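Local structure of glutamate--tRNA ligase (Methanothermobacter thermautotrophicus, 3AII) at residues A153-W157 with L158-W162; G112-R115 with A116-N120; R356-R360 with R361-P365; F226-E230 with G231-V235; A518-S521 with E522-V525. The protein attaches glutamate to tRNA in an ATP-dependent two-step reaction, as a non-discriminating archaeal glutamyl-tRNA synthetase of class I. All coordinates share one frame; numbering follows the deposited sequence. Where two conformers were deposited one is given.

Contact 1 (A153-W157 with L158-W162); sequences ADLEW and LGVEW. With EDO (1,2-ethanediol), chain C.
Leu158 N bonds back to Asp154 O at 3.0 Å, the last full helical step before the chain turns. The side chain of Leu158 leans on Trp157, with CD2 3.7 Å from Trp157 CZ3. Over one face of the Trp157 ring lies C2 of a 1,2-ethanediol, probably from the crystallisation liquor. O1 of this diol donates to Asp154 OD1, which also takes a salt bridge from Arg356. Gly159 follows with positive phi (86°), where a CB would press on the carbonyl O of Leu158. Its N reaches Glu156 O at 2.9 Å from well above the carbonyl plane. Val160 N then closes the wider loop on Leu155 O at 3.0 Å. Val160 CB also meets Leu155 CD2, 4.1 Å away. Trp162 CG stands between its own N and carbonyl carbon (chi1 64°), and the indole crosses Leu155 at about a right angle. Leu155 CD1 sits over the six-membered ring, 4.2 Å from its centroid, in a CH-pi contact. CB of Leu155 touches Trp162 CZ3 at 3.7 Å. The indole NE1 is held by Thr165. The paired bonds of Gly159 and Val160 into the last turn make a Schellman motif, which ends helix 147-158 of the catalytic domain.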
loop_
_atom_site.group_PDB
_atom_site.type_symbol
_atom_site.label_atom_id
_atom_site.label_comp_id
_atom_site.label_asym_id
_atom_site.label_seq_id
_atom_site.Cartn_x
_atom_site.Cartn_y
_atom_site.Cartn_z
ATOM N N ALA A 153 -6.244 -10.813 0.564
ATOM C CA ALA A 153 -5.095 -11.192 1.379
ATOM C C ALA A 153 -4.453 -9.950 2.024
ATOM O O ALA A 153 -4.053 -9.977 3.201
ATOM C CB ALA A 153 -4.077 -11.962 0.533
ATOM N N ASP A 154 -4.358 -8.863 1.254
ATOM C CA ASP A 154 -3.782 -7.613 1.758
ATOM C C ASP A 154 -4.648 -7.039 2.866
ATOM O O ASP A 154 -4.131 -6.514 3.853
ATOM C CB ASP A 154 -3.641 -6.565 0.647
ATOM C CG ASP A 154 -2.562 -6.919 -0.395
ATOM O OD1 ASP A 154 -1.814 -7.912 -0.246
ATOM O OD2 ASP A 154 -2.488 -6.192 -1.405
ATOM N N LEU A 155 -5.968 -7.109 2.690
ATOM C CA LEU A 155 -6.901 -6.644 3.714
ATOM C C LEU A 155 -6.750 -7.440 5.009
ATOM O O LEU A 155 -6.792 -6.879 6.102
ATOM C CB LEU A 155 -8.337 -6.766 3.215
ATOM C CG LEU A 155 -8.716 -5.692 2.210
ATOM C CD1 LEU A 155 -10.124 -5.934 1.661
ATOM C CD2 LEU A 155 -8.636 -4.332 2.886
ATOM N N GLU A 156 -6.608 -8.756 4.878
ATOM C CA GLU A 156 -6.396 -9.612 6.042
ATOM C C GLU A 156 -5.117 -9.180 6.754
ATOM O O GLU A 156 -5.081 -9.064 7.978
ATOM C CB GLU A 156 -6.323 -11.099 5.639
ATOM C CG GLU A 156 -7.665 -11.706 5.173
ATOM C CD GLU A 156 -7.497 -13.066 4.528
ATOM O OE1 GLU A 156 -6.348 -13.439 4.217
ATOM O OE2 GLU A 156 -8.508 -13.768 4.318
ATOM N N TRP A 157 -4.069 -8.924 5.985
ATOM C CA TRP A 157 -2.808 -8.475 6.565
ATOM C C TRP A 157 -3.003 -7.207 7.388
ATOM O O TRP A 157 -2.436 -7.075 8.482
ATOM C CB TRP A 157 -1.767 -8.256 5.470
ATOM C CG TRP A 157 -0.454 -7.744 5.985
ATOM C CD1 TRP A 157 0.528 -8.478 6.594
ATOM C CD2 TRP A 157 0.027 -6.392 5.942
ATOM N NE1 TRP A 157 1.586 -7.668 6.927
ATOM C CE2 TRP A 157 1.306 -6.385 6.542
ATOM C CE3 TRP A 157 -0.499 -5.187 5.461
ATOM C CZ2 TRP A 157 2.069 -5.222 6.673
ATOM C CZ3 TRP A 157 0.259 -4.031 5.587
ATOM C CH2 TRP A 157 1.537 -4.060 6.190
ATOM N N LEU A 158 -3.811 -6.280 6.870
ATOM C CA LEU A 158 -4.085 -5.027 7.570
ATOM C C LEU A 158 -4.906 -5.223 8.823
ATOM O O LEU A 158 -5.000 -4.314 9.640
ATOM C CB LEU A 158 -4.826 -4.035 6.670
ATOM C CG LEU A 158 -4.009 -3.352 5.598
ATOM C CD1 LEU A 158 -4.934 -2.566 4.686
ATOM C CD2 LEU A 158 -2.967 -2.433 6.266
ATOM N N GLY A 159 -5.522 -6.393 8.972
ATOM C CA GLY A 159 -6.423 -6.631 10.087
ATOM C C GLY A 159 -7.855 -6.180 9.853
ATOM O O GLY A 159 -8.646 -6.053 10.788
ATOM N N VAL A 160 -8.202 -5.947 8.593
ATOM C CA VAL A 160 -9.540 -5.502 8.249
ATOM C C VAL A 160 -10.454 -6.722 8.157
ATOM O O VAL A 160 -10.101 -7.720 7.533
ATOM C CB VAL A 160 -9.521 -4.725 6.913
ATOM C CG1 VAL A 160 -10.930 -4.540 6.348
ATOM C CG2 VAL A 160 -8.827 -3.365 7.099
ATOM N N GLU A 161 -11.598 -6.640 8.820
ATOM C CA GLU A 161 -12.652 -7.644 8.706
ATOM C C GLU A 161 -13.803 -7.054 7.911
ATOM O O GLU A 161 -14.077 -5.855 7.998
ATOM C CB GLU A 161 -13.171 -8.041 10.083
ATOM C CG GLU A 161 -12.159 -8.751 10.963
ATOM C CD GLU A 161 -12.780 -9.271 12.258
ATOM O OE1 GLU A 161 -13.779 -8.686 12.732
ATOM O OE2 GLU A 161 -12.266 -10.265 12.805
ATOM N N TRP A 162 -14.497 -7.884 7.141
ATOM C CA TRP A 162 -15.652 -7.377 6.414
ATOM C C TRP A 162 -16.755 -8.428 6.338
ATOM O O TRP A 162 -16.561 -9.550 6.828
ATOM C CB TRP A 162 -15.248 -6.840 5.042
ATOM C CG TRP A 162 -14.685 -7.828 4.047
ATOM C CD1 TRP A 162 -15.333 -8.341 2.957
ATOM C CD2 TRP A 162 -13.347 -8.342 3.994
ATOM N NE1 TRP A 162 -14.494 -9.173 2.253
ATOM C CE2 TRP A 162 -13.265 -9.188 2.868
ATOM C CE3 TRP A 162 -12.213 -8.203 4.813
ATOM C CZ2 TRP A 162 -12.101 -9.872 2.519
ATOM C CZ3 TRP A 162 -11.038 -8.880 4.464
ATOM C CH2 TRP A 162 -10.999 -9.718 3.328
HETATM C C1 EDO C . 0.249 -7.902 2.180
HETATM O O1 EDO C . -0.462 -9.068 1.718
HETATM C C2 EDO C . 1.341 -8.337 3.150
HETATM O O2 EDO C . 2.277 -9.179 2.461
#

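Contact 2 (G112-R115 with A116-N120); sequences GHAR and AAILN
Arg115 and Leu119 lie side by side and point the same way, one turn apart on helix 111-126. This helix links strands 98-101 and 130-135 in a beta-alpha-beta unit of the class I catalytic domain. Its first turn carries Gly112 and His113, the end of the predicted 'HIGH' region. The Arg115 chain leaves with CG anti to N (chi1 -170°) and stays extended as far as NE. This lays its aliphatic part along Leu119, with Arg115 CG 3.8 Å from Leu119 CD1. The same methyl approaches the guanidinium obliquely, 4.0 Å from NE. Beyond it, Arg115 NH1 bonds to Gly321 O and NH2 to Gly376 O. Two backbone carbonyls thus hold the guanidinium.

Ala114 and Ile118, each one residue earlier, form a neighbouring pair. Ile118 CG1 stands beside its own N (chi1 -70°). This lays the CG1 branch along Ala114 O, CD1 3.2 Å from it, and brings CD1 to 4.2 Å from Ala114 CB. Ile118 also packs on Ile368 and Met372 of helix 365-375. Ala116 and Ala117 instead meet Phe101 of strand 98-101. The backbone of the two turns is joined by regular helical bonds, among them Ala117 N to His113 O at 3.0 Å. The ring of His113 meets that of His110, and its ND1 bonds to His110 N.

Asn120 folds its amide back onto its own helix and also gives ND2 a partner in Leu291 O. Ala116 O accepts both Asn120 N at 3.1 Å and Asn120 ND2 at 2.7 Å, the two donors coming from opposite faces of the carbonyl plane.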
loop_
_atom_site.group_PDB
_atom_site.type_symbol
_atom_site.label_atom_id
_atom_site.label_comp_id
_atom_site.label_asym_id
_atom_site.label_seq_id
_atom_site.Cartn_x
_atom_site.Cartn_y
_atom_site.Cartn_z
ATOM N N GLY A 112 -2.155 4.237 -0.226
ATOM C CA GLY A 112 -3.383 4.978 -0.448
ATOM C C GLY A 112 -4.617 4.127 -0.200
ATOM O O GLY A 112 -5.562 4.555 0.460
ATOM N N HIS A 113 -4.611 2.901 -0.712
ATOM C CA HIS A 113 -5.724 1.995 -0.451
ATOM C C HIS A 113 -5.869 1.764 1.031
ATOM O O HIS A 113 -6.964 1.731 1.556
ATOM C CB HIS A 113 -5.495 0.630 -1.088
ATOM C CG HIS A 113 -5.573 0.626 -2.575
ATOM N ND1 HIS A 113 -4.474 0.410 -3.377
ATOM C CD2 HIS A 113 -6.630 0.775 -3.413
ATOM C CE1 HIS A 113 -4.845 0.443 -4.646
ATOM N NE2 HIS A 113 -6.147 0.658 -4.695
ATOM N N ALA A 114 -4.746 1.562 1.710
ATOM C CA ALA A 114 -4.798 1.214 3.117
ATOM C C ALA A 114 -5.603 2.223 3.929
ATOM O O ALA A 114 -6.346 1.841 4.831
ATOM C CB ALA A 114 -3.378 1.050 3.689
ATOM N N ARG A 115 -5.458 3.509 3.615
ATOM C CA ARG A 115 -6.218 4.543 4.304
ATOM C C ARG A 115 -7.744 4.358 4.204
ATOM O O ARG A 115 -8.436 4.371 5.223
ATOM C CB ARG A 115 -5.817 5.925 3.789
ATOM C CG ARG A 115 -6.381 7.042 4.618
ATOM C CD ARG A 115 -5.847 8.395 4.189
ATOM N NE ARG A 115 -6.488 9.460 4.951
ATOM C CZ ARG A 115 -6.515 10.734 4.579
ATOM N NH1 ARG A 115 -5.934 11.101 3.448
ATOM N NH2 ARG A 115 -7.127 11.634 5.337
ATOM N N ALA A 116 -8.267 4.195 2.989
ATOM C CA ALA A 116 -9.707 3.967 2.815
ATOM C C ALA A 116 -10.155 2.700 3.532
ATOM O O ALA A 116 -11.217 2.655 4.154
ATOM C CB ALA A 116 -10.067 3.884 1.334
ATOM N N ALA A 117 -9.341 1.659 3.434
ATOM C CA ALA A 117 -9.696 0.378 4.041
ATOM C C ALA A 117 -9.757 0.494 5.557
ATOM O O ALA A 117 -10.717 0.062 6.197
ATOM C CB ALA A 117 -8.698 -0.687 3.634
ATOM N N ILE A 118 -8.722 1.099 6.127
ATOM C CA ILE A 118 -8.648 1.265 7.576
ATOM C C ILE A 118 -9.776 2.155 8.107
ATOM O O ILE A 118 -10.447 1.802 9.071
ATOM C CB ILE A 118 -7.276 1.819 7.989
ATOM C CG1 ILE A 118 -6.198 0.751 7.778
ATOM C CG2 ILE A 118 -7.296 2.266 9.456
ATOM C CD1 ILE A 118 -4.826 1.307 7.600
ATOM N N LEU A 119 -9.995 3.301 7.471
ATOM C CA LEU A 119 -11.009 4.222 7.965
ATOM C C LEU A 119 -12.397 3.589 7.915
ATOM O O LEU A 119 -13.165 3.665 8.870
ATOM C CB LEU A 119 -10.975 5.544 7.187
ATOM C CG LEU A 119 -9.707 6.358 7.430
ATOM C CD1 LEU A 119 -9.644 7.564 6.503
ATOM C CD2 LEU A 119 -9.639 6.779 8.890
ATOM N N ASN A 120 -12.715 2.941 6.803
ATOM C CA ASN A 120 -14.018 2.317 6.685
ATOM C C ASN A 120 -14.192 1.176 7.663
ATOM O O ASN A 120 -15.265 0.994 8.248
ATOM C CB ASN A 120 -14.262 1.865 5.248
ATOM C CG ASN A 120 -14.683 3.006 4.367
ATOM O OD1 ASN A 120 -15.834 3.437 4.409
ATOM N ND2 ASN A 120 -13.755 3.521 3.575
#

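Contact 3 (R356-R360 with R361-P365); sequences RAIAR and RGIRP
This is a local contact round the end of helix 355-360, where Ile358 meets Ile363 as the chain turns toward helix 365-375. It is buried within the catalytic domain. Ile363 folds back over the last turn, with CG1 3.9 Å from Ile358 CB. The Ile363 CG1 branch lies anti to its carbonyl carbon (chi1 -55°), which also sets it 3.4 Å from Ile358 O. Trp386 of helix 386-397 packs on Ile358, and Asn393 of the same helix touches Ile363.

Ile358 O receives Ile363 N at 3.1 Å and a weak bond from Arg361 N. Gly362 N reaches Ala359 O at 3.1 Å from well above the carbonyl plane, not on a lone pair. A water joins the two sides of the turn, donating to Ala359 O at 2.8 Å and to Ile363 O at 2.9 Å. The aliphatic part of Arg361 runs past the helix end, CG lying 3.5 Å from Ala357 O. Its chain then bends at chi3 (50°). Arg361 NE bonds to Tyr550 O and NH2 to Ala551 O and Tyr390 OH, and Arg360 NE pairs with Asp540, which ties the turn to the C-terminal beta region. Gly362 has phi of 95°, where a CB would strike the carbonyl O of Arg361. Together with the two bonds back from Gly362 and Ile363, this is a Schellman motif at a helix C-terminus.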
loop_
_atom_site.group_PDB
_atom_site.type_symbol
_atom_site.label_atom_id
_atom_site.label_comp_id
_atom_site.label_asym_id
_atom_site.label_seq_id
_atom_site.Cartn_x
_atom_site.Cartn_y
_atom_site.Cartn_z
ATOM N N ARG A 356 2.556 -5.238 0.105
ATOM C CA ARG A 356 3.442 -6.402 0.024
ATOM C C ARG A 356 4.918 -6.031 0.145
ATOM O O ARG A 356 5.671 -6.679 0.881
ATOM C CB ARG A 356 3.170 -7.200 -1.260
ATOM C CG ARG A 356 1.857 -7.965 -1.162
ATOM C CD ARG A 356 1.156 -8.241 -2.498
ATOM N NE ARG A 356 -0.110 -8.895 -2.174
ATOM C CZ ARG A 356 -0.326 -10.199 -2.252
ATOM N NH1 ARG A 356 0.616 -11.011 -2.721
ATOM N NH2 ARG A 356 -1.495 -10.696 -1.882
ATOM N N ALA A 357 5.336 -4.980 -0.555
ATOM C CA ALA A 357 6.722 -4.551 -0.471
ATOM C C ALA A 357 7.062 -4.088 0.939
ATOM O O ALA A 357 8.110 -4.458 1.480
ATOM C CB ALA A 357 7.006 -3.441 -1.478
ATOM N N ILE A 358 6.202 -3.276 1.551
ATOM C CA ILE A 358 6.558 -2.781 2.883
ATOM C C ILE A 358 6.500 -3.879 3.947
ATOM O O ILE A 358 7.330 -3.900 4.866
ATOM C CB ILE A 358 5.781 -1.520 3.315
ATOM C CG1 ILE A 358 4.280 -1.773 3.381
ATOM C CG2 ILE A 358 6.076 -0.364 2.363
ATOM C CD1 ILE A 358 3.497 -0.589 3.925
ATOM N N ALA A 359 5.554 -4.807 3.816
ATOM C CA ALA A 359 5.535 -5.966 4.717
ATOM C C ALA A 359 6.820 -6.784 4.630
ATOM O O ALA A 359 7.324 -7.294 5.643
ATOM C CB ALA A 359 4.321 -6.853 4.449
ATOM N N ARG A 360 7.361 -6.909 3.422
ATOM C CA ARG A 360 8.542 -7.725 3.215
ATOM C C ARG A 360 9.749 -7.098 3.911
ATOM O O ARG A 360 10.696 -7.796 4.244
ATOM C CB ARG A 360 8.817 -7.894 1.724
ATOM C CG ARG A 360 9.906 -8.907 1.419
ATOM C CD ARG A 360 10.282 -8.861 -0.059
ATOM N NE ARG A 360 11.125 -9.994 -0.425
ATOM C CZ ARG A 360 11.615 -10.193 -1.639
ATOM N NH1 ARG A 360 11.349 -9.326 -2.606
ATOM N NH2 ARG A 360 12.365 -11.257 -1.885
ATOM N N ARG A 361 9.690 -5.782 4.126
ATOM C CA ARG A 361 10.765 -5.038 4.786
ATOM C C ARG A 361 10.641 -5.018 6.314
ATOM O O ARG A 361 11.542 -4.539 7.008
ATOM C CB ARG A 361 10.790 -3.599 4.251
ATOM C CG ARG A 361 11.254 -3.514 2.814
ATOM C CD ARG A 361 11.004 -2.133 2.235
ATOM N NE ARG A 361 11.515 -1.079 3.094
ATOM C CZ ARG A 361 11.128 0.190 3.028
ATOM N NH1 ARG A 361 10.196 0.567 2.144
ATOM N NH2 ARG A 361 11.659 1.082 3.845
ATOM N N GLY A 362 9.525 -5.520 6.832
ATOM C CA GLY A 362 9.296 -5.536 8.269
ATOM C C GLY A 362 8.504 -4.354 8.799
ATOM O O GLY A 362 8.490 -4.096 10.008
ATOM N N ILE A 363 7.836 -3.627 7.909
ATOM C CA ILE A 363 6.878 -2.624 8.370
ATOM C C ILE A 363 5.616 -3.330 8.882
ATOM O O ILE A 363 5.022 -4.151 8.176
ATOM C CB ILE A 363 6.481 -1.656 7.248
ATOM C CG1 ILE A 363 7.722 -0.995 6.631
ATOM C CG2 ILE A 363 5.484 -0.629 7.774
ATOM C CD1 ILE A 363 8.558 -0.212 7.609
ATOM N N ARG A 364 5.192 -3.002 10.099
ATOM C CA ARG A 364 4.041 -3.646 10.748
ATOM C C ARG A 364 2.703 -3.056 10.305
ATOM O O ARG A 364 2.579 -1.836 10.147
ATOM C CB ARG A 364 4.144 -3.485 12.269
ATOM C CG ARG A 364 5.321 -4.192 12.921
ATOM C CD ARG A 364 4.970 -5.625 13.294
ATOM N NE ARG A 364 5.933 -6.175 14.243
ATOM C CZ ARG A 364 5.662 -6.450 15.516
ATOM N NH1 ARG A 364 6.606 -6.947 16.297
ATOM N NH2 ARG A 364 4.443 -6.247 15.999
ATOM N N PRO A 365 1.678 -3.901 10.141
ATOM C CA PRO A 365 0.394 -3.339 9.723
ATOM C C PRO A 365 -0.184 -2.413 10.791
ATOM O O PRO A 365 -0.908 -1.477 10.448
ATOM C CB PRO A 365 -0.493 -4.576 9.511
ATOM C CG PRO A 365 0.181 -5.685 10.265
ATOM C CD PRO A 365 1.659 -5.369 10.233
HETATM O O HOH W 1 6.055 -6.842 8.149
#

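Contact 4 (F226-E230 with G231-V235)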
loop_
_atom_site.group_PDB
_atom_site.type_symbol
_atom_site.label_atom_id
_atom_site.label_comp_id
_atom_site.label_asym_id
_atom_site.label_seq_id
_atom_site.Cartn_x
_atom_site.Cartn_y
_atom_site.Cartn_z
ATOM N N PHE A 226 -25.700 -3.464 -28.043
ATOM C CA PHE A 226 -25.089 -4.748 -27.784
ATOM C C PHE A 226 -24.478 -5.385 -29.025
ATOM O O PHE A 226 -23.752 -6.380 -28.917
ATOM C CB PHE A 226 -26.111 -5.671 -27.111
ATOM C CG PHE A 226 -26.357 -5.313 -25.677
ATOM C CD1 PHE A 226 -27.132 -4.208 -25.350
ATOM C CD2 PHE A 226 -25.753 -6.039 -24.658
ATOM C CE1 PHE A 226 -27.336 -3.857 -24.020
ATOM C CE2 PHE A 226 -25.953 -5.695 -23.338
ATOM C CZ PHE A 226 -26.746 -4.599 -23.017
ATOM N N GLU A 227 -24.746 -4.797 -30.192
ATOM C CA GLU A 227 -24.151 -5.274 -31.440
ATOM C C GLU A 227 -23.429 -4.156 -32.187
ATOM O O GLU A 227 -23.135 -4.279 -33.382
ATOM C CB GLU A 227 -25.216 -5.893 -32.345
ATOM C CG GLU A 227 -25.898 -7.108 -31.737
ATOM C CD GLU A 227 -24.951 -8.279 -31.568
ATOM O OE1 GLU A 227 -25.163 -9.090 -30.642
ATOM O OE2 GLU A 227 -23.990 -8.385 -32.360
ATOM N N MET A 228 -23.154 -3.061 -31.491
ATOM C CA MET A 228 -22.470 -1.933 -32.121
ATOM C C MET A 228 -20.987 -1.935 -31.787
ATOM O O MET A 228 -20.535 -2.669 -30.911
ATOM C CB MET A 228 -23.123 -0.618 -31.717
ATOM C CG MET A 228 -24.555 -0.508 -32.251
ATOM S SD MET A 228 -25.386 0.987 -31.715
ATOM C CE MET A 228 -24.430 2.211 -32.609
ATOM N N LYS A 229 -20.230 -1.110 -32.499
ATOM C CA LYS A 229 -18.788 -1.091 -32.309
ATOM C C LYS A 229 -18.352 -0.195 -31.151
ATOM O O LYS A 229 -19.075 0.703 -30.734
ATOM C CB LYS A 229 -18.101 -0.685 -33.613
ATOM C CG LYS A 229 -18.343 -1.683 -34.741
ATOM C CD LYS A 229 -17.771 -1.190 -36.055
ATOM C CE LYS A 229 -16.258 -1.183 -36.016
ATOM N NZ LYS A 229 -15.682 -0.551 -37.236
ATOM N N GLU A 230 -17.165 -0.473 -30.628
ATOM C CA GLU A 230 -16.597 0.313 -29.544
ATOM C C GLU A 230 -16.632 1.798 -29.877
ATOM O O GLU A 230 -16.276 2.206 -30.985
ATOM C CB GLU A 230 -15.164 -0.145 -29.258
ATOM C CG GLU A 230 -14.443 0.691 -28.214
ATOM C CD GLU A 230 -13.307 -0.063 -27.534
ATOM O OE1 GLU A 230 -13.059 -1.237 -27.869
ATOM O OE2 GLU A 230 -12.671 0.518 -26.641
ATOM N N GLY A 231 -17.089 2.606 -28.926
ATOM C CA GLY A 231 -17.125 4.051 -29.105
ATOM C C GLY A 231 -18.235 4.649 -29.972
ATOM O O GLY A 231 -18.286 5.866 -30.151
ATOM N N SER A 232 -19.146 3.827 -30.488
ATOM C CA SER A 232 -20.135 4.304 -31.456
ATOM C C SER A 232 -21.416 4.884 -30.852
ATOM O O SER A 232 -22.163 5.578 -31.532
ATOM C CB SER A 232 -20.512 3.192 -32.440
ATOM O OG SER A 232 -21.119 2.104 -31.762
ATOM N N ALA A 233 -21.682 4.579 -29.590
ATOM C CA ALA A 233 -22.881 5.087 -28.934
ATOM C C ALA A 233 -22.650 4.985 -27.433
ATOM O O ALA A 233 -21.915 4.117 -26.979
ATOM C CB ALA A 233 -24.104 4.265 -29.339
ATOM N N VAL A 234 -23.275 5.880 -26.678
ATOM C CA VAL A 234 -23.190 5.841 -25.219
ATOM C C VAL A 234 -24.577 6.065 -24.624
ATOM O O VAL A 234 -25.477 6.596 -25.289
ATOM C CB VAL A 234 -22.216 6.905 -24.678
ATOM C CG1 VAL A 234 -20.783 6.540 -25.066
ATOM C CG2 VAL A 234 -22.596 8.289 -25.199
ATOM N N VAL A 235 -24.769 5.621 -23.388
ATOM C CA VAL A 235 -25.905 6.079 -22.602
ATOM C C VAL A 235 -25.466 7.276 -21.769
ATOM O O VAL A 235 -24.406 7.240 -21.126
ATOM C CB VAL A 235 -26.444 4.963 -21.663
ATOM C CG1 VAL A 235 -27.641 5.468 -20.851
ATOM C CG2 VAL A 235 -26.861 3.740 -22.458
#
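A type II beta turn runs from Lys229 to Ser232 and leads into strand 234-237, an inner strand of an antiparallel sheet. It lies at the surface, on the side of the protein that carries the zinc site. Lys229 O is gripped twice by Ser232. The backbone N bonds to it at 3.1 Å from above the carbonyl plane. The hydroxyl donates at 2.7 Å, only 15° out of that plane. Ser232 OG stands between its own N and carbonyl carbon (chi1 63°), and this turns it back to Lys229. With an alanine here the hydroxyl is gone, and Lys229 O would probably be left with one of its two serine bonds, that from the backbone N. Gly231 takes a positive phi (77°) at the third position of the turn, where a CB would clash with Glu230 O. The Glu230 carboxylate makes a salt bridge with Arg141, while Glu230 N bonds to Glu258 OE2. Met228 flanks the turn, and both it and Ser232 touch Ile256 of strand 252-256. The Met228 chain bends at chi3, and this brings its methyl back beside the Ser232 hydroxyl. Met228 CE lies 3.4 Å from Ser232 OG and 3.9 Å from Ala233 CB.

Contact 5 (A518-S521 with E522-V525)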
loop_
_atom_site.group_PDB
_atom_site.type_symbol
_atom_site.label_atom_id
_atom_site.label_comp_id
_atom_site.label_asym_id
_atom_site.label_seq_id
_atom_site.Cartn_x
_atom_site.Cartn_y
_atom_site.Cartn_z
ATOM N N ALA A 518 27.660 -14.761 14.738
ATOM C CA ALA A 518 27.234 -16.161 14.724
ATOM C C ALA A 518 25.806 -16.411 15.178
ATOM O O ALA A 518 25.104 -17.248 14.603
ATOM C CB ALA A 518 28.202 -17.010 15.562
ATOM N N ASP A 519 25.353 -15.702 16.207
ATOM C CA ASP A 519 24.004 -15.937 16.727
ATOM C C ASP A 519 22.857 -15.665 15.754
ATOM O O ASP A 519 21.755 -16.187 15.919
ATOM C CB ASP A 519 23.780 -15.150 18.016
ATOM C CG ASP A 519 24.341 -15.853 19.227
ATOM O OD1 ASP A 519 24.315 -17.107 19.258
ATOM O OD2 ASP A 519 24.810 -15.151 20.150
ATOM N N ALA A 520 23.103 -14.839 14.746
ATOM C CA ALA A 520 22.109 -14.553 13.738
ATOM C C ALA A 520 21.607 -15.838 13.081
ATOM O O ALA A 520 20.496 -15.881 12.583
ATOM C CB ALA A 520 22.680 -13.591 12.694
ATOM N N SER A 521 22.428 -16.886 13.100
ATOM C CA SER A 521 22.019 -18.162 12.505
ATOM C C SER A 521 20.792 -18.778 13.178
ATOM O O SER A 521 20.155 -19.670 12.613
ATOM C CB SER A 521 23.182 -19.168 12.503
ATOM O OG SER A 521 23.585 -19.495 13.816
ATOM N N GLU A 522 20.464 -18.308 14.383
ATOM C CA GLU A 522 19.244 -18.740 15.083
ATOM C C GLU A 522 17.941 -18.166 14.501
ATOM O O GLU A 522 16.843 -18.627 14.828
ATOM C CB GLU A 522 19.335 -18.380 16.575
ATOM C CG GLU A 522 19.060 -16.895 16.872
ATOM C CD GLU A 522 19.500 -16.486 18.268
ATOM O OE1 GLU A 522 19.705 -17.376 19.118
ATOM O OE2 GLU A 522 19.643 -15.273 18.520
ATOM N N LEU A 523 18.057 -17.149 13.649
ATOM C CA LEU A 523 16.882 -16.484 13.104
ATOM C C LEU A 523 16.179 -17.339 12.059
ATOM O O LEU A 523 16.813 -18.145 11.369
ATOM C CB LEU A 523 17.280 -15.148 12.477
ATOM C CG LEU A 523 17.897 -14.147 13.457
ATOM C CD1 LEU A 523 18.619 -13.025 12.715
ATOM C CD2 LEU A 523 16.806 -13.608 14.384
ATOM N N GLU A 524 14.873 -17.156 11.962
ATOM C CA GLU A 524 14.090 -17.803 10.926
ATOM C C GLU A 524 13.469 -16.744 10.041
ATOM O O GLU A 524 13.256 -15.610 10.468
ATOM C CB GLU A 524 13.002 -18.671 11.559
ATOM C CG GLU A 524 13.558 -19.876 12.316
ATOM C CD GLU A 524 12.486 -20.657 13.058
ATOM O OE1 GLU A 524 12.704 -21.857 13.323
ATOM O OE2 GLU A 524 11.429 -20.071 13.377
ATOM N N VAL A 525 13.180 -17.115 8.799
ATOM C CA VAL A 525 12.473 -16.219 7.889
ATOM C C VAL A 525 11.231 -15.604 8.545
ATOM O O VAL A 525 10.467 -16.284 9.235
ATOM C CB VAL A 525 12.124 -16.936 6.554
ATOM C CG1 VAL A 525 11.274 -16.038 5.666
ATOM C CG2 VAL A 525 13.412 -17.364 5.849
HETATM O O HOH W 2 19.375 -17.308 10.032
HETATM O O HOH W 3 17.576 -20.976 12.474
#
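Leu523 folds back over Ala520, three residues earlier. Its CD1 lies 4.1 Å from Ala520 CB, and its CG is 3.2 Å from Ala520 O. The same carbonyl accepts Leu523 N at 2.9 Å. One residue back, Glu522 N bonds to Asp519 O, also at 2.9 Å. Both donors sit above the carbonyl planes.

Glu522 CG takes the place between its own N and carbonyl carbon (chi1 78°). The side chain curls over Asp519 O, with Glu522 CG 2.9 Å from it, a tight approach. Its carboxylate comes near that of Asp519, with 4.6 Å between Glu522 OE1 and Asp519 OD1. Two like charges so near would be expected to repel; Arg402, in a salt bridge with Glu522 OE2, probably offsets this, and Tyr404 OH bonds to the same oxygen.

These i to i+3 bonds mark a short 3-10 turn between strands 511-516 and 528-531 of the anticodon-binding region. At its start Ala518 O accepts both Ser521 N and Ser521 OG, the hydroxyl donating at 2.8 Å. Two waters brace the exit of the turn. Both donate to Leu523 O; one also donates to Ala520 O and the other to Ser521 O.

Further out, Leu523 packs on Tyr404, Leu539 and Phe548 from three strands of the sheet. Cutting Leu523 back to alanine removes CG and both methyls, and is likely to open a gap between Ala520 and these three residues. Ala520 itself rests on Tyr404 and on Met546 of strand 546-552.

In the fold
Contacts 1, 2 and 3 form one cluster in the catalytic domain. Contacts 1 and 2 have centres about 11 Å apart and touch through Leu155 CD2 and Ala117 CB at 3.7 Å. Contact 1 also meets contact 3, where Trp157 CZ2 lies 3.6 Å from Ala359 CB, and through the Asp154-Arg356 salt bridge (OD1 to NE 2.8 Å). Contact 2 holds part of the predicted 'HIGH' region of the active site. Contacts 2 and 3 do not touch; contact 1 packs against both. Contact 5 is in the anticodon-binding region, about 20 Å from contact 3 between centres. Contact 4 lies about 62 Å from contact 5 between centres, its Ala233 side chain about 9 Å from the zinc ion.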